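Side-chain contacts in leucine aminopeptidase 2 (Saccharomyces cerevisiae, PDB 2XQ0), which acts as a zinc-dependent aminopeptidase that preferentially cleaves di- and tripeptides and has low epoxide hydrolase activity in vitro: residues A542-D545 against I551-S554; K562-Q567 against A580-T585; D411-H416 against L432-E437. All blocks are in the same frame, centred on the assembly; numbering follows the deposited sequence.

Interaction 1 of 3, residues A542-D545 against I551-S554; sequences ALLD and IVKS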
loop_
_atom_site.group_PDB
_atom_site.type_symbol
_atom_site.label_atom_id
_atom_site.label_comp_id
_atom_site.label_asym_id
_atom_site.label_seq_id
_atom_site.Cartn_x
_atom_site.Cartn_y
_atom_site.Cartn_z
ATOM N N ALA A 542 -5.246 10.363 -34.760
ATOM C CA ALA A 542 -6.575 10.981 -34.694
ATOM C C ALA A 542 -7.171 10.864 -33.288
ATOM O O ALA A 542 -7.773 11.812 -32.782
ATOM C CB ALA A 542 -7.516 10.359 -35.723
ATOM N N LEU A 543 -7.006 9.690 -32.677
ATOM C CA LEU A 543 -7.435 9.442 -31.297
ATOM C C LEU A 543 -6.934 10.575 -30.404
ATOM O O LEU A 543 -7.713 11.309 -29.793
ATOM C CB LEU A 543 -6.854 8.105 -30.804
ATOM C CG LEU A 543 -7.325 7.423 -29.507
ATOM C CD1 LEU A 543 -7.433 8.385 -28.331
ATOM C CD2 LEU A 543 -8.627 6.663 -29.704
ATOM N N LEU A 544 -5.615 10.712 -30.355
ATOM C CA LEU A 544 -4.961 11.687 -29.486
ATOM C C LEU A 544 -5.417 13.108 -29.795
ATOM O O LEU A 544 -5.587 13.924 -28.887
ATOM C CB LEU A 544 -3.443 11.582 -29.627
ATOM C CG LEU A 544 -2.739 10.393 -28.967
ATOM C CD1 LEU A 544 -3.381 9.069 -29.330
ATOM C CD2 LEU A 544 -1.271 10.391 -29.357
ATOM N N ASP A 545 -5.609 13.394 -31.083
ATOM C CA ASP A 545 -6.070 14.709 -31.518
ATOM C C ASP A 545 -7.489 15.026 -31.036
ATOM O O ASP A 545 -7.710 16.007 -30.324
ATOM C CB ASP A 545 -6.002 14.813 -33.042
ATOM C CG ASP A 545 -6.659 16.069 -33.566
ATOM O OD1 ASP A 545 -6.569 17.110 -32.881
ATOM O OD2 ASP A 545 -7.265 16.012 -34.661
ATOM N N ILE A 551 -7.532 13.786 -22.589
ATOM C CA ILE A 551 -6.505 12.750 -22.449
ATOM C C ILE A 551 -5.097 13.313 -22.516
ATOM O O ILE A 551 -4.322 13.175 -21.576
ATOM C CB ILE A 551 -6.646 11.644 -23.515
ATOM C CG1 ILE A 551 -7.951 10.858 -23.302
ATOM C CG2 ILE A 551 -5.457 10.712 -23.460
ATOM C CD1 ILE A 551 -8.034 9.563 -24.082
ATOM N N VAL A 552 -4.784 13.954 -23.636
ATOM C CA VAL A 552 -3.445 14.470 -23.897
ATOM C C VAL A 552 -3.052 15.609 -22.952
ATOM O O VAL A 552 -1.889 15.744 -22.587
ATOM C CB VAL A 552 -3.316 14.947 -25.362
ATOM C CG1 VAL A 552 -1.880 15.405 -25.663
ATOM C CG2 VAL A 552 -3.763 13.848 -26.310
ATOM N N LYS A 553 -4.030 16.417 -22.553
ATOM C CA LYS A 553 -3.770 17.592 -21.725
ATOM C C LYS A 553 -4.063 17.350 -20.240
ATOM O O LYS A 553 -3.920 18.255 -19.415
ATOM C CB LYS A 553 -4.577 18.784 -22.245
ATOM C CG LYS A 553 -4.073 19.322 -23.582
ATOM C CD LYS A 553 -5.084 20.252 -24.235
ATOM C CE LYS A 553 -4.435 21.100 -25.328
ATOM N NZ LYS A 553 -3.711 20.287 -26.349
ATOM N N SER A 554 -4.463 16.125 -19.912
ATOM C CA SER A 554 -4.793 15.745 -18.535
ATOM C C SER A 554 -3.640 15.932 -17.558
ATOM O O SER A 554 -2.498 15.585 -17.866
ATOM C CB SER A 554 -5.252 14.283 -18.489
ATOM O OG SER A 554 -5.489 13.858 -17.155
#

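Interaction 2 of 3, residues K562-Q567 against A580-T585; sequences KMFKFQ and ADWLGT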
loop_
_atom_site.group_PDB
_atom_site.type_symbol
_atom_site.label_atom_id
_atom_site.label_comp_id
_atom_site.label_asym_id
_atom_site.label_seq_id
_atom_site.Cartn_x
_atom_site.Cartn_y
_atom_site.Cartn_z
ATOM N N LYS A 562 -1.484 6.064 -19.036
ATOM C CA LYS A 562 -2.196 5.288 -20.041
ATOM C C LYS A 562 -2.012 5.884 -21.430
ATOM O O LYS A 562 -1.798 5.159 -22.398
ATOM C CB LYS A 562 -3.680 5.223 -19.701
ATOM C CG LYS A 562 -3.973 4.422 -18.454
ATOM C CD LYS A 562 -3.568 2.979 -18.654
ATOM C CE LYS A 562 -3.824 2.175 -17.401
ATOM N NZ LYS A 562 -3.336 0.791 -17.533
ATOM N N MET A 563 -2.103 7.208 -21.521
ATOM C CA MET A 563 -1.858 7.908 -22.784
ATOM C C MET A 563 -0.495 7.531 -23.331
ATOM O O MET A 563 -0.354 7.207 -24.500
ATOM C CB MET A 563 -1.916 9.429 -22.602
ATOM C CG MET A 563 -1.370 10.198 -23.805
ATOM S SD MET A 563 -0.981 11.926 -23.480
ATOM C CE MET A 563 0.353 11.770 -22.301
ATOM N N PHE A 564 0.518 7.577 -22.478
ATOM C CA PHE A 564 1.850 7.172 -22.911
ATOM C C PHE A 564 1.863 5.719 -23.384
ATOM O O PHE A 564 2.435 5.405 -24.434
ATOM C CB PHE A 564 2.873 7.406 -21.805
ATOM C CG PHE A 564 3.411 8.802 -21.773
ATOM C CD1 PHE A 564 4.075 9.323 -22.873
ATOM C CD2 PHE A 564 3.274 9.590 -20.649
ATOM C CE1 PHE A 564 4.581 10.609 -22.850
ATOM C CE2 PHE A 564 3.789 10.880 -20.621
ATOM C CZ PHE A 564 4.438 11.386 -21.716
ATOM N N LYS A 565 1.205 4.845 -22.626
ATOM C CA LYS A 565 1.166 3.426 -22.959
ATOM C C LYS A 565 0.436 3.177 -24.283
ATOM O O LYS A 565 0.895 2.394 -25.121
ATOM C CB LYS A 565 0.525 2.627 -21.825
ATOM C CG LYS A 565 0.534 1.125 -22.039
ATOM C CD LYS A 565 -0.297 0.435 -20.969
ATOM C CE LYS A 565 -0.208 -1.068 -21.078
ATOM N NZ LYS A 565 -1.118 -1.760 -20.121
ATOM N N PHE A 566 -0.696 3.842 -24.490
ATOM C CA PHE A 566 -1.361 3.710 -25.785
ATOM C C PHE A 566 -0.425 4.161 -26.893
ATOM O O PHE A 566 -0.357 3.533 -27.951
ATOM C CB PHE A 566 -2.640 4.520 -25.871
ATOM C CG PHE A 566 -3.247 4.523 -27.247
ATOM C CD1 PHE A 566 -3.902 3.394 -27.730
ATOM C CD2 PHE A 566 -3.153 5.642 -28.062
ATOM C CE1 PHE A 566 -4.471 3.389 -29.003
ATOM C CE2 PHE A 566 -3.720 5.644 -29.338
ATOM C CZ PHE A 566 -4.377 4.514 -29.806
ATOM N N GLN A 567 0.291 5.256 -26.646
ATOM C CA GLN A 567 1.229 5.791 -27.617
ATOM C C GLN A 567 2.297 4.760 -27.954
ATOM O O GLN A 567 2.714 4.646 -29.112
ATOM C CB GLN A 567 1.862 7.088 -27.106
ATOM C CG GLN A 567 0.960 8.306 -27.257
ATOM C CD GLN A 567 1.559 9.558 -26.646
ATOM O OE1 GLN A 567 2.679 9.540 -26.136
ATOM N NE2 GLN A 567 0.811 10.653 -26.688
ATOM N N ALA A 580 10.076 9.262 -21.899
ATOM C CA ALA A 580 11.397 9.236 -21.271
ATOM C C ALA A 580 11.523 10.323 -20.212
ATOM O O ALA A 580 11.928 10.055 -19.081
ATOM C CB ALA A 580 12.493 9.382 -22.324
ATOM N N ASP A 581 11.154 11.548 -20.578
ATOM C CA ASP A 581 11.287 12.693 -19.677
ATOM C C ASP A 581 10.263 12.690 -18.546
ATOM O O ASP A 581 10.573 13.101 -17.434
ATOM C CB ASP A 581 11.176 14.007 -20.449
ATOM C CG ASP A 581 12.243 14.152 -21.515
ATOM O OD1 ASP A 581 13.391 13.697 -21.298
ATOM O OD2 ASP A 581 11.922 14.732 -22.572
ATOM N N TRP A 582 9.040 12.254 -18.844
ATOM C CA TRP A 582 8.002 12.145 -17.820
ATOM C C TRP A 582 8.424 11.176 -16.713
ATOM O O TRP A 582 8.160 11.399 -15.524
ATOM C CB TRP A 582 6.696 11.670 -18.446
ATOM C CG TRP A 582 5.556 11.539 -17.479
ATOM C CD1 TRP A 582 4.780 12.550 -16.982
ATOM C CD2 TRP A 582 5.044 10.327 -16.910
ATOM N NE1 TRP A 582 3.825 12.045 -16.134
ATOM C CE2 TRP A 582 3.960 10.683 -16.075
ATOM C CE3 TRP A 582 5.396 8.978 -17.022
ATOM C CZ2 TRP A 582 3.223 9.734 -15.358
ATOM C CZ3 TRP A 582 4.663 8.038 -16.307
ATOM C CH2 TRP A 582 3.590 8.419 -15.490
ATOM N N LEU A 583 9.076 10.094 -17.122
ATOM C CA LEU A 583 9.533 9.062 -16.206
ATOM C C LEU A 583 10.584 9.635 -15.249
ATOM O O LEU A 583 10.866 9.073 -14.186
ATOM C CB LEU A 583 10.105 7.901 -17.015
ATOM C CG LEU A 583 9.795 6.496 -16.517
ATOM C CD1 LEU A 583 10.173 6.371 -15.054
ATOM C CD2 LEU A 583 8.345 6.195 -16.714
ATOM N N GLY A 584 11.162 10.766 -15.628
ATOM C CA GLY A 584 12.126 11.432 -14.778
ATOM C C GLY A 584 11.438 12.370 -13.809
ATOM O O GLY A 584 12.094 13.044 -13.008
ATOM N N THR A 585 10.110 12.409 -13.882
ATOM C CA THR A 585 9.327 13.317 -13.048
ATOM C C THR A 585 8.513 12.581 -11.974
ATOM O O THR A 585 8.071 13.198 -11.006
ATOM C CB THR A 585 8.392 14.223 -13.906
ATOM O OG1 THR A 585 7.236 13.488 -14.313
ATOM C CG2 THR A 585 9.129 14.747 -15.147
#

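Interaction 3 of 3, residues D411-H416 against L432-E437; sequences DPFIRH and LDTLYE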
loop_
_atom_site.group_PDB
_atom_site.type_symbol
_atom_site.label_atom_id
_atom_site.label_comp_id
_atom_site.label_asym_id
_atom_site.label_seq_id
_atom_site.Cartn_x
_atom_site.Cartn_y
_atom_site.Cartn_z
ATOM N N ASP A 411 -23.310 -5.663 8.080
ATOM C CA ASP A 411 -22.722 -4.559 8.827
ATOM C C ASP A 411 -22.659 -4.794 10.342
ATOM O O ASP A 411 -21.703 -4.358 10.995
ATOM C CB ASP A 411 -23.405 -3.231 8.484
ATOM C CG ASP A 411 -22.990 -2.698 7.110
ATOM O OD1 ASP A 411 -22.326 -3.451 6.361
ATOM O OD2 ASP A 411 -23.321 -1.532 6.780
ATOM N N PRO A 412 -23.659 -5.488 10.909
ATOM C CA PRO A 412 -23.559 -5.827 12.336
ATOM C C PRO A 412 -22.355 -6.719 12.630
ATOM O O PRO A 412 -21.695 -6.541 13.657
ATOM C CB PRO A 412 -24.853 -6.593 12.602
ATOM C CG PRO A 412 -25.816 -6.017 11.616
ATOM C CD PRO A 412 -25.006 -5.766 10.377
ATOM N N PHE A 413 -22.073 -7.667 11.745
ATOM C CA PHE A 413 -20.868 -8.485 11.896
ATOM C C PHE A 413 -19.588 -7.637 11.820
ATOM O O PHE A 413 -18.672 -7.793 12.622
ATOM C CB PHE A 413 -20.795 -9.590 10.846
ATOM C CG PHE A 413 -19.465 -10.306 10.832
ATOM C CD1 PHE A 413 -19.127 -11.187 11.852
ATOM C CD2 PHE A 413 -18.538 -10.070 9.818
ATOM C CE1 PHE A 413 -17.889 -11.835 11.858
ATOM C CE2 PHE A 413 -17.307 -10.712 9.813
ATOM C CZ PHE A 413 -16.988 -11.609 10.842
ATOM N N ILE A 414 -19.524 -6.755 10.832
ATOM C CA ILE A 414 -18.366 -5.885 10.653
ATOM C C ILE A 414 -18.051 -5.113 11.943
ATOM O O ILE A 414 -16.906 -5.068 12.402
ATOM C CB ILE A 414 -18.626 -4.911 9.499
ATOM C CG1 ILE A 414 -18.700 -5.683 8.180
ATOM C CG2 ILE A 414 -17.572 -3.824 9.438
ATOM C CD1 ILE A 414 -18.967 -4.775 6.986
ATOM N N ARG A 415 -19.075 -4.517 12.537
ATOM C CA ARG A 415 -18.888 -3.804 13.791
ATOM C C ARG A 415 -18.433 -4.741 14.906
ATOM O O ARG A 415 -17.611 -4.365 15.738
ATOM C CB ARG A 415 -20.185 -3.118 14.209
ATOM C CG ARG A 415 -20.437 -1.833 13.453
ATOM C CD ARG A 415 -21.918 -1.578 13.291
ATOM N NE ARG A 415 -22.150 -0.724 12.135
ATOM C CZ ARG A 415 -23.329 -0.559 11.557
ATOM N NH1 ARG A 415 -23.438 0.245 10.507
ATOM N NH2 ARG A 415 -24.392 -1.193 12.034
ATOM N N HIS A 416 -18.988 -5.950 14.937
ATOM C CA HIS A 416 -18.672 -6.895 16.004
ATOM C C HIS A 416 -17.213 -7.302 15.885
ATOM O O HIS A 416 -16.461 -7.287 16.869
ATOM C CB HIS A 416 -19.567 -8.131 15.895
ATOM C CG HIS A 416 -19.270 -9.178 16.916
ATOM N ND1 HIS A 416 -18.515 -10.296 16.639
ATOM C CD2 HIS A 416 -19.617 -9.273 18.221
ATOM C CE1 HIS A 416 -18.415 -11.039 17.726
ATOM N NE2 HIS A 416 -19.073 -10.440 18.699
ATOM N N LEU A 432 -12.647 -16.710 11.125
ATOM C CA LEU A 432 -13.722 -17.675 10.837
ATOM C C LEU A 432 -14.545 -18.058 12.064
ATOM O O LEU A 432 -15.759 -18.115 11.981
ATOM C CB LEU A 432 -13.178 -18.938 10.162
ATOM C CG LEU A 432 -12.518 -18.677 8.801
ATOM C CD1 LEU A 432 -11.748 -19.894 8.327
ATOM C CD2 LEU A 432 -13.537 -18.253 7.765
ATOM N N ASP A 433 -13.886 -18.332 13.192
ATOM C CA ASP A 433 -14.600 -18.575 14.447
ATOM C C ASP A 433 -15.577 -17.443 14.751
ATOM O O ASP A 433 -16.693 -17.678 15.183
ATOM C CB ASP A 433 -13.629 -18.665 15.627
ATOM C CG ASP A 433 -12.643 -19.793 15.489
ATOM O OD1 ASP A 433 -12.935 -20.743 14.749
ATOM O OD2 ASP A 433 -11.579 -19.734 16.137
ATOM N N THR A 434 -15.123 -16.210 14.590
ATOM C CA THR A 434 -15.949 -15.058 14.916
ATOM C C THR A 434 -17.163 -14.985 13.993
ATOM O O THR A 434 -18.282 -14.666 14.422
ATOM C CB THR A 434 -15.146 -13.759 14.792
ATOM O OG1 THR A 434 -14.009 -13.825 15.668
ATOM C CG2 THR A 434 -16.030 -12.563 15.157
ATOM N N LEU A 435 -16.931 -15.273 12.718
ATOM C CA LEU A 435 -18.000 -15.250 11.743
ATOM C C LEU A 435 -19.033 -16.282 12.171
ATOM O O LEU A 435 -20.229 -15.992 12.216
ATOM C CB LEU A 435 -17.445 -15.518 10.335
ATOM C CG LEU A 435 -18.370 -15.450 9.112
ATOM C CD1 LEU A 435 -18.903 -14.036 8.865
ATOM C CD2 LEU A 435 -17.632 -15.953 7.893
ATOM N N TYR A 436 -18.572 -17.480 12.525
ATOM C CA TYR A 436 -19.493 -18.548 12.918
ATOM C C TYR A 436 -20.215 -18.268 14.243
ATOM O O TYR A 436 -21.401 -18.530 14.362
ATOM C CB TYR A 436 -18.799 -19.913 12.954
ATOM C CG TYR A 436 -18.799 -20.647 11.627
ATOM C CD1 TYR A 436 -17.887 -20.327 10.626
ATOM C CD2 TYR A 436 -19.711 -21.667 11.380
ATOM C CE1 TYR A 436 -17.886 -21.007 9.417
ATOM C CE2 TYR A 436 -19.725 -22.347 10.174
ATOM C CZ TYR A 436 -18.813 -22.014 9.198
ATOM O OH TYR A 436 -18.822 -22.701 8.007
ATOM N N GLU A 437 -19.514 -17.718 15.229
ATOM C CA GLU A 437 -20.172 -17.386 16.489
ATOM C C GLU A 437 -21.250 -16.310 16.287
ATOM O O GLU A 437 -22.273 -16.303 16.978
ATOM C CB GLU A 437 -19.158 -16.927 17.539
ATOM C CG GLU A 437 -18.097 -17.955 17.886
ATOM C CD GLU A 437 -16.851 -17.323 18.495
ATOM O OE1 GLU A 437 -16.752 -16.073 18.509
ATOM O OE2 GLU A 437 -15.965 -18.081 18.952
#

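Interaction 1 of 3, residues A542-D545 against I551-S554
Leu544 on helix 537-546 meets Val552 in the weakly bonded last part of helix 548-552, their CA atoms, Leu544 CA and Val552 CA, 6.4 Å apart, the closest such pair. The contact is wholly of the van der Waals kind, with no hydrogen bond from one segment to the other. Its tightest point pairs side chain with backbone: the CG2 methyl of Val552 presses on the carbonyl of Leu544, 3.2 Å from Leu544 O. With CG1 anti to the backbone N (chi1 -176°), Val552 has its second methyl, CG2, beside that N, and it is this branch that reaches across. Between side chains the same methyl touches the first carbon of its partner, Leu544 CB to Val552 CG2 being 4.0 Å. A looser apolar pair joins the methyl ends Leu543 CD1 and Ile551 CD1, 4.5 Å apart. This is plain packing between two successive helices of the C-terminal helical domain. Two further helices pack against it: Leu543 and Ile551 lie on helix 508-519 through Leu518, Leu511 and Leu515, while helix 557-569 takes Leu544 on Phe566 and Gln567, and Ile551 on Met563.

Interaction 2 of 3, residues K562-Q567 against A580-T585
Phe564 and Trp582 carry this contact alone, their rings inclined to each other at 39° in a pairing that is neither stacked nor edge-to-face. The corner of the phenyl ring leads: Phe564 CE2 comes over one face of the indole, 3.7 Å from Trp582 CG, and sits toward the rim of that face. The five-membered ring is the part of the indole involved, its centroid 5.2 Å from that of the phenyl ring. Phe564 CE2 is also 3.7 Å from Trp582 CB, which shows how close to the root of the tryptophan side chain the phenyl ring arrives. With CG anti to its own N (chi1 -179°), Trp582 turns one face of the indole root to Phe564 CE2. Met563 contributes from the phenylalanine's side, its CE methyl lying 3.9 Å above the plane of the Phe564 ring and over its centre. Within 580-585, Trp582 O accepts from both Thr585 N and, at 2.6 Å, Thr585 OG1. Phe591 of helix 589-600 also packs on the indole. Since no hydrogen bond or ion pair spans the two segments, the link between these neighbouring helices of the C-terminal domain rests on shape and apolar burial.

Interaction 3 of 3, residues D411-H416 against L432-E437
Phe413 lies against Leu435 where helices 407-420 and 428-438 of the M1 peptidase domain pack as two successive helices crossing steeply, their local axes 10.6 Å apart at closest approach and their directions 132° apart. The phenyl ring reaches the second helix because its CG is anti to the backbone N (chi1 171°). Leu435, also with CG anti to N (chi1 -176°), brings its CD1 methyl over the centre of the phenyl face, a CH-pi contact with Leu435 CD1 3.7 Å from the Phe413 ring centroid. One corner of the ring runs into the backbone itself, Phe413 CE1 being 3.4 Å from Leu435 CA. One turn on, the His416 imidazole turns its edge to the CG2 methyl of Thr434. That methyl faces the first helix, while OG1 bonds Lys420 NZ and Gln430 O. Replacing Phe413 with an alanine removes the ring, which is likely to open a gap between the helices and leave the Leu435 CD1 methyl without the face it rests on. Trp326 of helix 321-339 also touches Phe413, and Trp451 touches Leu435. At the rim of the phenyl ring, Thr434 O lies near the ring plane, 3.8 Å from Phe413 CE1.

In the fold
From the N terminus, interaction 3 comes first, bringing together helices 407-420 and 428-438 of the M1 peptidase domain, whose connection includes the short strand 424-426. Interaction 1 follows far along the chain and closes a short loop of five residues, mostly helical, between its segments on helices 537-546 and 548-552; interaction 2 then spans the twelve residues between its two segments, on helices 557-569 and 576-582. The three loops are in series, with none nested or crossed. Interactions 1 and 2 touch, for instance at Val552 and Met563, so helix 557-569, which carries one side of interaction 2, also packs on both segments of interaction 1. Interaction 3 is separate, its centre 46 to 49 Å from theirs, holding another domain.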